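Local coordinates for alpha-1,6-mannanase (Bacteroides thetaiotaomicron, PDB 4V1S), which probably hydrolyses alpha-1,6-linked mannan from within the chain, as a glycoside hydrolase of family GH76, at residues W263-L275 / D311-D325. Residues are numbered along the deposited sequence; the frame is centred on the assembly and turned at random.
Sequences WSYNAGFMIRSWL and DPGYFAFSIIDSWFD
Tyr265 lays its ring flat against that of Phe315, face to face, with centroids 3.8 Å apart and planes inclined by 15°; CD1 of Phe315 lies over the centre of the tyrosine ring. The other face of the Phe315 ring is met by Tyr314, while Trp263 brings the fused part of its indole to CE2 of Phe315, CD2 at 3.5 Å, completing an aromatic cluster at the N-terminal ends of helices 264-281 and 313-330. Tyr265 OH also bonds a glycerol, probably from the crystallisation liquor, which may mark a pocket at this end of the contact.

Beside the rings, Asp311 OD2 accepts two bonds from the first residue of helix 264-281, from Ser264 N at 2.9 Å and, through its anti lone pair, from Ser264 OG at 2.7 Å. The serine hydroxyl sits between its backbone N and carbonyl carbon, on the side facing the aspartate.

Midway, the helices run roughly parallel, crossing at 31° with axes 7.2 Å apart. Ser318 fits as a knob among Ser264, Tyr265, Phe269 and Gly268, which has no side chain; in the modelled conformer its OG turns back to Phe315 O. Ser322 OG likewise bonds Ser318 O, so each of these buried hydroxyls donates to a carbonyl of its own helix.

Farther along, Arg272, bent at chi3 (73°), grips Asp325 side-on: NE meets OD2 at 2.7 Å almost straight, and NH2 reaches OD1 at 3.0 Å. Asp321 CB lies over the guanidinium face, and a water bridges NH1 to Asp321 OD2, a long, charge-only pair; Tyr382 also holds OD2, and Arg386 pairs with OD1. Carboxylates thus pair with a helix start at one end of the contact and with an arginine at the other, within the all-helical (alpha/alpha) barrel of GH76, and the nearby charges of Arg386 and, at longer range, Arg272 would be expected to favour the ionised form of Asp321.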
# COMPACT_ATOMS: atom_id res chain seq x y z
N TRP A 263 12.71 4.67 -4.63
CA TRP A 263 11.38 5.14 -4.31
C TRP A 263 11.07 4.82 -2.86
O TRP A 263 11.38 3.72 -2.38
CB TRP A 263 10.31 4.45 -5.18
CG TRP A 263 10.41 4.78 -6.63
CD1 TRP A 263 10.63 3.93 -7.62
CD2 TRP A 263 10.19 6.07 -7.23
NE1 TRP A 263 10.63 4.59 -8.83
CE2 TRP A 263 10.36 5.91 -8.61
CE3 TRP A 263 9.90 7.35 -6.73
CZ2 TRP A 263 10.22 6.98 -9.51
CZ3 TRP A 263 9.76 8.41 -7.60
CH2 TRP A 263 9.92 8.22 -8.99
N SER A 264 10.33 5.72 -2.23
CA SER A 264 9.97 5.55 -0.83
C SER A 264 9.23 4.25 -0.51
O SER A 264 9.54 3.63 0.51
CB SER A 264 9.17 6.77 -0.32
OG SER A 264 8.00 6.97 -1.09
N TYR A 265 8.27 3.85 -1.34
CA TYR A 265 7.46 2.70 -1.04
C TYR A 265 8.21 1.36 -1.13
O TYR A 265 7.82 0.39 -0.51
CB TYR A 265 6.19 2.67 -1.87
CG TYR A 265 6.28 2.17 -3.31
CD1 TYR A 265 7.38 2.46 -4.15
CD2 TYR A 265 5.23 1.45 -3.85
CE1 TYR A 265 7.44 2.03 -5.46
CE2 TYR A 265 5.27 0.99 -5.15
CZ TYR A 265 6.37 1.28 -5.96
OH TYR A 265 6.39 0.82 -7.25
N ASN A 266 9.30 1.33 -1.87
CA ASN A 266 10.13 0.12 -1.91
C ASN A 266 10.87 -0.07 -0.58
O ASN A 266 10.95 -1.17 -0.06
CB ASN A 266 11.08 0.15 -3.10
CG ASN A 266 10.39 -0.28 -4.36
OD1 ASN A 266 9.46 -1.10 -4.31
ND2 ASN A 266 10.80 0.28 -5.47
N ALA A 267 11.34 1.03 0.01
CA ALA A 267 11.82 1.00 1.41
C ALA A 267 10.68 0.67 2.40
O ALA A 267 10.82 -0.23 3.23
CB ALA A 267 12.50 2.30 1.79
N GLY A 268 9.56 1.37 2.27
CA GLY A 268 8.50 1.26 3.26
C GLY A 268 7.88 -0.12 3.34
O GLY A 268 7.71 -0.66 4.41
N PHE A 269 7.54 -0.72 2.21
CA PHE A 269 6.96 -2.04 2.25
C PHE A 269 7.97 -3.10 2.73
O PHE A 269 7.57 -4.05 3.36
CB PHE A 269 6.35 -2.47 0.93
CG PHE A 269 4.95 -1.92 0.67
CD1 PHE A 269 3.86 -2.46 1.34
CD2 PHE A 269 4.73 -0.97 -0.31
CE1 PHE A 269 2.59 -2.01 1.09
CE2 PHE A 269 3.44 -0.54 -0.58
CZ PHE A 269 2.39 -1.06 0.12
N MET A 270 9.27 -2.90 2.48
CA MET A 270 10.29 -3.77 3.06
C MET A 270 10.38 -3.61 4.58
O MET A 270 10.41 -4.60 5.29
CB MET A 270 11.67 -3.61 2.41
CG MET A 270 11.74 -4.06 0.94
SD MET A 270 11.39 -5.80 0.63
CE MET A 270 12.91 -6.50 1.26
N ILE A 271 10.32 -2.37 5.06
CA ILE A 271 10.32 -2.10 6.50
C ILE A 271 9.13 -2.83 7.16
O ILE A 271 9.29 -3.53 8.17
CB ILE A 271 10.30 -0.59 6.78
CG1 ILE A 271 11.61 0.06 6.38
CG2 ILE A 271 10.01 -0.32 8.26
CD1 ILE A 271 11.45 1.56 6.13
N ARG A 272 7.92 -2.65 6.62
CA ARG A 272 6.76 -3.28 7.23
C ARG A 272 6.93 -4.81 7.27
O ARG A 272 6.59 -5.48 8.26
CB ARG A 272 5.49 -2.90 6.48
CG ARG A 272 5.20 -1.41 6.47
CD ARG A 272 3.76 -1.13 6.08
NE ARG A 272 2.92 -1.51 7.21
CZ ARG A 272 1.63 -1.80 7.17
NH1 ARG A 272 0.94 -1.75 6.04
NH2 ARG A 272 1.03 -2.13 8.32
N SER A 273 7.46 -5.36 6.18
CA SER A 273 7.72 -6.80 6.10
C SER A 273 8.71 -7.25 7.15
O SER A 273 8.47 -8.22 7.87
CB SER A 273 8.20 -7.18 4.70
OG SER A 273 7.20 -6.94 3.72
N TRP A 274 9.84 -6.54 7.23
CA TRP A 274 10.87 -6.89 8.18
C TRP A 274 10.39 -6.84 9.62
O TRP A 274 10.79 -7.69 10.44
CB TRP A 274 12.10 -6.01 8.01
CG TRP A 274 12.87 -6.24 6.74
CD1 TRP A 274 13.12 -7.42 6.11
CD2 TRP A 274 13.54 -5.22 5.97
NE1 TRP A 274 13.89 -7.20 4.99
CE2 TRP A 274 14.17 -5.86 4.88
CE3 TRP A 274 13.66 -3.83 6.08
CZ2 TRP A 274 14.93 -5.17 3.92
CZ3 TRP A 274 14.39 -3.14 5.13
CH2 TRP A 274 15.02 -3.81 4.06
N LEU A 275 9.52 -5.88 9.95
CA LEU A 275 8.99 -5.81 11.31
C LEU A 275 8.16 -7.04 11.62
O LEU A 275 8.22 -7.56 12.74
CB LEU A 275 8.21 -4.50 11.55
CG LEU A 275 9.09 -3.24 11.53
CD1 LEU A 275 8.20 -2.02 11.61
CD2 LEU A 275 10.12 -3.23 12.65
N ASP A 311 8.03 12.68 -2.24
CA ASP A 311 7.79 11.62 -3.20
C ASP A 311 6.30 11.68 -3.55
O ASP A 311 5.50 12.37 -2.89
CB ASP A 311 8.16 10.26 -2.59
CG ASP A 311 9.09 9.38 -3.48
OD1 ASP A 311 9.78 9.91 -4.40
OD2 ASP A 311 9.16 8.15 -3.19
N PRO A 312 5.90 10.89 -4.55
CA PRO A 312 4.46 10.73 -4.79
C PRO A 312 3.76 10.22 -3.54
O PRO A 312 4.30 9.34 -2.84
CB PRO A 312 4.39 9.68 -5.91
CG PRO A 312 5.73 9.81 -6.62
CD PRO A 312 6.70 10.11 -5.51
N GLY A 313 2.58 10.76 -3.25
CA GLY A 313 1.84 10.31 -2.07
C GLY A 313 1.51 8.83 -2.05
O GLY A 313 1.61 8.20 -1.02
N TYR A 314 1.15 8.30 -3.22
CA TYR A 314 0.84 6.91 -3.37
C TYR A 314 2.05 5.99 -3.15
O TYR A 314 1.88 4.77 -3.12
CB TYR A 314 0.13 6.60 -4.70
CG TYR A 314 0.84 7.12 -5.91
CD1 TYR A 314 2.04 6.57 -6.35
CD2 TYR A 314 0.37 8.22 -6.58
CE1 TYR A 314 2.71 7.07 -7.44
CE2 TYR A 314 1.02 8.70 -7.71
CZ TYR A 314 2.19 8.12 -8.13
OH TYR A 314 2.88 8.61 -9.21
N PHE A 315 3.24 6.58 -2.98
CA PHE A 315 4.45 5.89 -2.51
C PHE A 315 4.77 6.25 -1.06
O PHE A 315 5.01 5.37 -0.22
CB PHE A 315 5.68 6.24 -3.36
CG PHE A 315 5.67 5.68 -4.75
CD1 PHE A 315 4.80 4.66 -5.15
CD2 PHE A 315 6.63 6.15 -5.67
CE1 PHE A 315 4.89 4.16 -6.44
CE2 PHE A 315 6.70 5.65 -6.97
CZ PHE A 315 5.80 4.68 -7.37
N ALA A 316 4.76 7.55 -0.77
CA ALA A 316 5.32 8.05 0.51
C ALA A 316 4.50 7.67 1.74
O ALA A 316 5.03 7.62 2.82
CB ALA A 316 5.52 9.55 0.48
N PHE A 317 3.20 7.38 1.53
CA PHE A 317 2.31 6.93 2.61
C PHE A 317 2.90 5.73 3.31
O PHE A 317 2.62 5.49 4.52
CB PHE A 317 0.90 6.61 2.07
CG PHE A 317 0.84 5.25 1.47
CD1 PHE A 317 1.34 4.98 0.23
CD2 PHE A 317 0.53 4.19 2.30
CE1 PHE A 317 1.42 3.68 -0.23
CE2 PHE A 317 0.56 2.88 1.84
CZ PHE A 317 1.04 2.64 0.58
N SER A 318 3.72 4.94 2.58
CA SER A 318 4.31 3.72 3.18
C SER A 318 5.29 4.03 4.30
O SER A 318 5.47 3.21 5.21
CB SER A 318 4.96 2.82 2.13
OG SER A 318 6.06 3.44 1.52
N ILE A 319 5.91 5.20 4.25
CA ILE A 319 6.80 5.62 5.34
C ILE A 319 5.95 5.92 6.58
O ILE A 319 6.32 5.57 7.71
CB ILE A 319 7.67 6.83 4.94
CG1 ILE A 319 8.56 6.45 3.74
CG2 ILE A 319 8.48 7.35 6.13
CD1 ILE A 319 9.35 5.16 3.88
N ILE A 320 4.79 6.55 6.37
CA ILE A 320 3.88 6.83 7.49
C ILE A 320 3.36 5.53 8.09
O ILE A 320 3.35 5.37 9.33
CB ILE A 320 2.74 7.76 7.07
CG1 ILE A 320 3.28 9.06 6.47
CG2 ILE A 320 1.83 8.04 8.26
CD1 ILE A 320 2.20 10.06 6.04
N ASP A 321 2.99 4.55 7.25
CA ASP A 321 2.56 3.26 7.79
C ASP A 321 3.70 2.56 8.55
O ASP A 321 3.44 1.85 9.53
CB ASP A 321 2.03 2.32 6.68
CG ASP A 321 0.53 2.43 6.48
OD1 ASP A 321 -0.13 3.00 7.38
OD2 ASP A 321 0.03 1.93 5.45
N SER A 322 4.96 2.76 8.10
CA SER A 322 6.14 2.24 8.80
C SER A 322 6.25 2.85 10.19
O SER A 322 6.55 2.13 11.16
CB SER A 322 7.43 2.47 7.96
OG SER A 322 7.36 1.74 6.73
N TRP A 323 6.04 4.16 10.29
CA TRP A 323 6.02 4.81 11.59
C TRP A 323 4.95 4.20 12.53
O TRP A 323 5.22 3.96 13.71
CB TRP A 323 5.86 6.31 11.47
CG TRP A 323 6.98 6.99 10.91
CD1 TRP A 323 8.31 6.66 11.01
CD2 TRP A 323 6.93 8.20 10.16
NE1 TRP A 323 9.08 7.59 10.37
CE2 TRP A 323 8.26 8.57 9.85
CE3 TRP A 323 5.88 9.02 9.75
CZ2 TRP A 323 8.57 9.71 9.08
CZ3 TRP A 323 6.19 10.18 9.00
CH2 TRP A 323 7.52 10.50 8.68
N PHE A 324 3.73 3.99 12.03
CA PHE A 324 2.70 3.37 12.83
C PHE A 324 3.13 1.97 13.28
O PHE A 324 2.91 1.61 14.43
CB PHE A 324 1.37 3.32 12.07
CG PHE A 324 0.70 4.68 11.88
CD1 PHE A 324 0.49 5.53 12.98
CD2 PHE A 324 0.22 5.09 10.62
CE1 PHE A 324 -0.16 6.74 12.83
CE2 PHE A 324 -0.47 6.27 10.47
CZ PHE A 324 -0.64 7.12 11.57
N ASP A 325 3.75 1.19 12.38
CA ASP A 325 4.21 -0.14 12.75
C ASP A 325 5.30 -0.06 13.80
O ASP A 325 5.35 -0.90 14.70
CB ASP A 325 4.79 -0.91 11.57
CG ASP A 325 3.75 -1.40 10.60
OD1 ASP A 325 2.51 -1.33 10.84
OD2 ASP A 325 4.19 -1.86 9.53
O HOH W 1 1.43 0.07 3.97
O HOH W 2 4.54 -4.47 9.89